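Uncharacterized protein (Mycolicibacterium smegmatis MC2 155, PDB 6T84) is required for MmpL3-dependent transport of trehalose monomycolate to the cell wall, and for growth and cell elongation, interacting with MmpL3 through its N-terminal part. Local coordinates at residues A[102-114]-A[128-142]. Sequence-based numbering, arbitrary orientation. Where two conformers were deposited one is given.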
loop_
_atom_site.group_PDB
_atom_site.type_symbol
_atom_site.label_atom_id
_atom_site.label_comp_id
_atom_site.label_asym_id
_atom_site.label_seq_id
_atom_site.Cartn_x
_atom_site.Cartn_y
_atom_site.Cartn_z
ATOM N N TRP A 102 6.100 16.182 -2.971
ATOM C CA TRP A 102 5.280 17.383 -3.114
ATOM C C TRP A 102 3.895 17.049 -3.654
ATOM O O TRP A 102 3.701 16.068 -4.383
ATOM C CB TRP A 102 5.932 18.366 -4.081
ATOM C CG TRP A 102 7.252 18.767 -3.617
ATOM C CD1 TRP A 102 7.535 19.707 -2.667
ATOM C CD2 TRP A 102 8.485 18.232 -4.044
ATOM N NE1 TRP A 102 8.895 19.816 -2.493
ATOM C CE2 TRP A 102 9.502 18.925 -3.340
ATOM C CE3 TRP A 102 8.842 17.287 -5.008
ATOM C CZ2 TRP A 102 10.836 18.649 -3.523
ATOM C CZ3 TRP A 102 10.190 17.019 -5.185
ATOM C CH2 TRP A 102 11.165 17.687 -4.440
ATOM N N LEU A 103 2.937 17.928 -3.346
ATOM C CA LEU A 103 1.575 17.810 -3.883
ATOM C C LEU A 103 1.556 18.027 -5.393
ATOM O O LEU A 103 1.939 19.112 -5.869
ATOM C CB LEU A 103 0.671 18.823 -3.213
ATOM C CG LEU A 103 -0.796 18.864 -3.673
ATOM C CD1 LEU A 103 -1.551 17.591 -3.363
ATOM C CD2 LEU A 103 -1.452 20.121 -3.029
ATOM N N LEU A 104 1.087 17.017 -6.136
ATOM C CA LEU A 104 0.762 17.177 -7.552
ATOM C C LEU A 104 -0.650 17.728 -7.762
ATOM O O LEU A 104 -0.843 18.640 -8.582
ATOM C CB LEU A 104 0.906 15.819 -8.258
ATOM C CG LEU A 104 0.470 15.819 -9.743
ATOM C CD1 LEU A 104 1.311 16.783 -10.590
ATOM C CD2 LEU A 104 0.432 14.425 -10.376
ATOM N N GLY A 105 -1.651 17.202 -7.063
ATOM C CA GLY A 105 -2.998 17.735 -7.251
ATOM C C GLY A 105 -4.034 16.841 -6.580
ATOM O O GLY A 105 -3.719 15.781 -6.036
ATOM N N ALA A 106 -5.265 17.305 -6.571
ATOM C CA ALA A 106 -6.391 16.554 -6.034
ATOM C C ALA A 106 -7.030 15.717 -7.126
ATOM O O ALA A 106 -7.129 16.140 -8.301
ATOM C CB ALA A 106 -7.461 17.501 -5.526
ATOM N N ILE A 107 -7.540 14.545 -6.730
ATOM C CA ILE A 107 -8.429 13.756 -7.587
ATOM C C ILE A 107 -9.549 13.235 -6.709
ATOM O O ILE A 107 -9.358 12.276 -5.950
ATOM C CB ILE A 107 -7.748 12.581 -8.304
ATOM C CG1 ILE A 107 -6.451 12.984 -8.995
ATOM C CG2 ILE A 107 -8.748 11.932 -9.304
ATOM C CD1 ILE A 107 -5.674 11.755 -9.592
ATOM N N GLY A 108 -10.723 13.809 -6.841
ATOM C CA GLY A 108 -11.835 13.277 -6.095
ATOM C C GLY A 108 -11.608 13.324 -4.604
ATOM O O GLY A 108 -11.294 14.366 -4.021
ATOM N N PRO A 109 -11.769 12.170 -3.952
ATOM C CA PRO A 109 -11.630 12.107 -2.505
ATOM C C PRO A 109 -10.181 12.092 -2.073
ATOM O O PRO A 109 -9.918 11.976 -0.863
ATOM C CB PRO A 109 -12.300 10.751 -2.186
ATOM C CG PRO A 109 -11.977 9.909 -3.380
ATOM C CD PRO A 109 -12.123 10.859 -4.546
ATOM N N ARG A 110 -9.223 12.117 -3.036
ATOM C CA ARG A 110 -7.797 11.882 -2.747
ATOM C C ARG A 110 -6.921 13.047 -3.202
ATOM O O ARG A 110 -7.317 13.919 -4.001
ATOM C CB ARG A 110 -7.346 10.567 -3.435
ATOM C CG ARG A 110 -7.888 9.322 -2.729
ATOM C CD ARG A 110 -7.897 8.081 -3.570
ATOM N NE ARG A 110 -8.106 6.942 -2.707
ATOM C CZ ARG A 110 -9.191 6.220 -2.611
ATOM N NH1 ARG A 110 -10.241 6.449 -3.408
ATOM N NH2 ARG A 110 -9.211 5.250 -1.734
ATOM N N MET A 111 -5.670 13.017 -2.710
ATOM C CA MET A 111 -4.600 13.888 -3.148
ATOM C C MET A 111 -3.439 13.026 -3.604
ATOM O O MET A 111 -3.199 11.959 -3.034
ATOM C CB MET A 111 -4.137 14.789 -1.980
ATOM C CG MET A 111 -5.239 15.661 -1.402
ATOM S SD MET A 111 -5.391 17.080 -2.483
ATOM C CE MET A 111 -6.810 17.945 -1.739
ATOM N N VAL A 112 -2.749 13.476 -4.647
ATOM C CA VAL A 112 -1.580 12.797 -5.194
ATOM C C VAL A 112 -0.339 13.603 -4.845
ATOM O O VAL A 112 -0.290 14.809 -5.118
ATOM C CB VAL A 112 -1.679 12.663 -6.726
ATOM C CG1 VAL A 112 -0.494 11.848 -7.245
ATOM C CG2 VAL A 112 -3.024 12.044 -7.131
ATOM N N TYR A 113 0.667 12.922 -4.281
ATOM C CA TYR A 113 1.956 13.515 -3.955
ATOM C C TYR A 113 3.024 12.711 -4.698
ATOM O O TYR A 113 2.881 11.489 -4.906
ATOM C CB TYR A 113 2.238 13.448 -2.424
ATOM C CG TYR A 113 1.162 14.124 -1.626
ATOM C CD1 TYR A 113 0.013 13.418 -1.250
ATOM C CD2 TYR A 113 1.274 15.431 -1.239
ATOM C CE1 TYR A 113 -0.975 13.996 -0.467
ATOM C CE2 TYR A 113 0.226 16.038 -0.485
ATOM C CZ TYR A 113 -0.871 15.304 -0.126
ATOM O OH TYR A 113 -1.923 15.873 0.565
ATOM N N SER A 114 4.127 13.353 -5.069
ATOM C CA SER A 114 5.190 12.572 -5.688
ATOM C C SER A 114 6.539 13.233 -5.500
ATOM O O SER A 114 6.649 14.453 -5.315
ATOM C CB SER A 114 4.938 12.415 -7.183
ATOM O OG SER A 114 5.903 11.558 -7.794
ATOM N N MET A 128 -6.014 6.494 -13.984
ATOM C CA MET A 128 -5.722 6.896 -12.609
ATOM C C MET A 128 -6.852 7.738 -12.038
ATOM O O MET A 128 -7.189 7.630 -10.853
ATOM C CB MET A 128 -4.415 7.667 -12.555
ATOM C CG MET A 128 -4.008 8.044 -11.125
ATOM S SD MET A 128 -3.530 6.654 -10.045
ATOM C CE MET A 128 -1.810 6.482 -10.604
ATOM N N VAL A 129 -7.401 8.658 -12.836
ATOM C CA VAL A 129 -8.515 9.471 -12.328
ATOM C C VAL A 129 -9.687 8.573 -11.945
ATOM O O VAL A 129 -10.266 8.718 -10.855
ATOM C CB VAL A 129 -8.924 10.529 -13.374
ATOM C CG1 VAL A 129 -10.229 11.239 -12.938
ATOM C CG2 VAL A 129 -7.790 11.555 -13.514
ATOM N N THR A 130 -10.064 7.645 -12.835
ATOM C CA THR A 130 -11.170 6.767 -12.475
ATOM C C THR A 130 -10.851 5.991 -11.202
ATOM O O THR A 130 -11.693 5.910 -10.305
ATOM C CB THR A 130 -11.497 5.830 -13.646
ATOM O OG1 THR A 130 -11.824 6.634 -14.790
ATOM C CG2 THR A 130 -12.664 4.870 -13.344
ATOM N N PHE A 131 -9.642 5.408 -11.102
ATOM C CA PHE A 131 -9.259 4.648 -9.917
ATOM C C PHE A 131 -9.369 5.482 -8.630
ATOM O O PHE A 131 -9.830 4.985 -7.596
ATOM C CB PHE A 131 -7.831 4.133 -10.135
ATOM C CG PHE A 131 -7.264 3.372 -8.953
ATOM C CD1 PHE A 131 -7.725 2.104 -8.633
ATOM C CD2 PHE A 131 -6.304 3.953 -8.169
ATOM C CE1 PHE A 131 -7.215 1.415 -7.516
ATOM C CE2 PHE A 131 -5.782 3.273 -7.052
ATOM C CZ PHE A 131 -6.230 1.999 -6.750
ATOM N N ALA A 132 -8.866 6.709 -8.649
ATOM C CA ALA A 132 -8.916 7.525 -7.430
ATOM C C ALA A 132 -10.349 7.767 -6.963
ATOM O O ALA A 132 -10.595 7.944 -5.764
ATOM C CB ALA A 132 -8.237 8.869 -7.646
ATOM N N HIS A 133 -11.275 7.819 -7.911
ATOM C CA HIS A 133 -12.695 7.938 -7.543
ATOM C C HIS A 133 -13.339 6.599 -7.173
ATOM O O HIS A 133 -14.299 6.586 -6.377
ATOM C CB HIS A 133 -13.466 8.532 -8.750
ATOM C CG HIS A 133 -13.293 10.000 -8.875
ATOM N ND1 HIS A 133 -12.403 10.631 -9.712
ATOM C CD2 HIS A 133 -14.003 10.983 -8.285
ATOM C CE1 HIS A 133 -12.566 11.945 -9.614
ATOM N NE2 HIS A 133 -13.542 12.172 -8.763
ATOM N N THR A 134 -12.901 5.465 -7.756
ATOM C CA THR A 134 -13.584 4.189 -7.521
ATOM C C THR A 134 -13.001 3.362 -6.388
ATOM O O THR A 134 -13.724 2.561 -5.791
ATOM C CB THR A 134 -13.616 3.315 -8.783
ATOM O OG1 THR A 134 -12.297 3.067 -9.234
ATOM C CG2 THR A 134 -14.348 4.001 -9.942
ATOM N N ALA A 135 -11.725 3.532 -6.067
ATOM C CA ALA A 135 -11.134 2.725 -5.008
ATOM C C ALA A 135 -11.858 2.983 -3.698
ATOM O O ALA A 135 -12.188 4.135 -3.391
ATOM C CB ALA A 135 -9.635 3.069 -4.894
ATOM N N PRO A 136 -12.065 1.958 -2.876
ATOM C CA PRO A 136 -12.805 2.153 -1.616
ATOM C C PRO A 136 -12.115 3.134 -0.672
ATOM O O PRO A 136 -10.885 3.247 -0.639
ATOM C CB PRO A 136 -12.854 0.735 -0.997
ATOM C CG PRO A 136 -11.682 0.027 -1.619
ATOM C CD PRO A 136 -11.565 0.587 -3.057
ATOM N N ASP A 137 -12.927 3.829 0.130
ATOM C CA ASP A 137 -12.340 4.751 1.091
ATOM C C ASP A 137 -11.479 4.024 2.124
ATOM O O ASP A 137 -10.651 4.661 2.749
ATOM C CB ASP A 137 -13.402 5.606 1.793
ATOM C CG ASP A 137 -14.245 6.429 0.817
ATOM O OD1 ASP A 137 -13.708 7.084 -0.119
ATOM O OD2 ASP A 137 -15.475 6.423 1.002
ATOM N N CYS A 138 -11.641 2.715 2.297
ATOM C CA CYS A 138 -10.788 2.015 3.256
ATOM C C CYS A 138 -9.327 2.014 2.802
ATOM O O CYS A 138 -8.419 1.839 3.638
ATOM C CB CYS A 138 -11.329 0.584 3.520
ATOM S SG CYS A 138 -11.162 -0.654 2.168
ATOM N N ALA A 139 -9.070 2.186 1.499
ATOM C CA ALA A 139 -7.694 2.294 0.991
ATOM C C ALA A 139 -7.220 3.723 1.225
ATOM O O ALA A 139 -7.230 4.578 0.343
ATOM C CB ALA A 139 -7.662 1.891 -0.478
ATOM N N GLU A 140 -6.834 3.998 2.473
ATOM C CA GLU A 140 -6.627 5.375 2.919
ATOM C C GLU A 140 -5.361 5.979 2.339
ATOM O O GLU A 140 -5.354 7.152 1.951
ATOM C CB GLU A 140 -6.562 5.429 4.445
ATOM C CG GLU A 140 -7.868 4.972 5.132
ATOM C CD GLU A 140 -8.015 5.498 6.558
ATOM O OE1 GLU A 140 -9.164 5.578 7.025
ATOM O OE2 GLU A 140 -6.983 5.862 7.188
ATOM N N ILE A 141 -4.275 5.220 2.328
ATOM C CA ILE A 141 -2.995 5.694 1.820
ATOM C C ILE A 141 -2.472 4.580 0.921
ATOM O O ILE A 141 -2.381 3.423 1.341
ATOM C CB ILE A 141 -1.990 5.996 2.949
ATOM C CG1 ILE A 141 -2.500 7.063 3.936
ATOM C CG2 ILE A 141 -0.664 6.455 2.355
ATOM C CD1 ILE A 141 -1.600 7.221 5.153
ATOM N N MET A 142 -2.146 4.916 -0.327
ATOM C CA MET A 142 -1.530 3.990 -1.272
ATOM C C MET A 142 -0.262 4.644 -1.776
ATOM O O MET A 142 -0.263 5.839 -2.106
ATOM C CB MET A 142 -2.442 3.732 -2.498
ATOM C CG MET A 142 -3.833 3.276 -2.091
ATOM S SD MET A 142 -4.786 2.845 -3.547
ATOM C CE MET A 142 -6.064 4.057 -3.416
HETATM O O HOH W 1 -5.832 6.561 -1.093
#
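The beta hairpin 102-114, at one edge of the antiparallel sheet in the N-terminal, probably cytoplasmic, domain of TtfA, sends Arg110 from its type II' turn into the loop 135-140, which joins helix 126-134 to strand 141-144. The chain of Arg110 is extended from CG to NE, and its buried guanidinium meets four backbone carbonyls near its plane. Arg110 NH1 donates to Ala132 O (2.8 Å) and Ala135 O (3.0 Å), while its NH2 donates to Pro136 O (2.8 Å) and, most nearly straight at 163°, to Ala139 O (2.9 Å). NE gives its proton to a water that in turn bonds Ala139 O, so every N-H of the group has a partner and its rotation is fixed. Arginine suits the place because its planar group carries five N-H donors, here spread over four carbonyls and a water. The carbonyls, that of Ala132 in the helix's last turn and that of Ala135 just beyond, probably help to stabilise its positive charge. Ala135 CB covers one face, a small methyl that lets the loop come close, and Met142 CE comes within 3.6 Å of Arg110 NE. Ile107 begins the turn; its CG2, anti to the backbone N, rests on Ala132 CB at 3.5 Å, where an alanine lets strand and helix approach. Gly108, at a positive phi that glycine adopts readily, brings its CA within 3.4 Å of His133 NE2, approaching the ring obliquely; His133 ND1 bonds back to Val129 O. Arg110 NH2 and Ala139 N grip Pro136 O from opposite faces of its carbonyl plane.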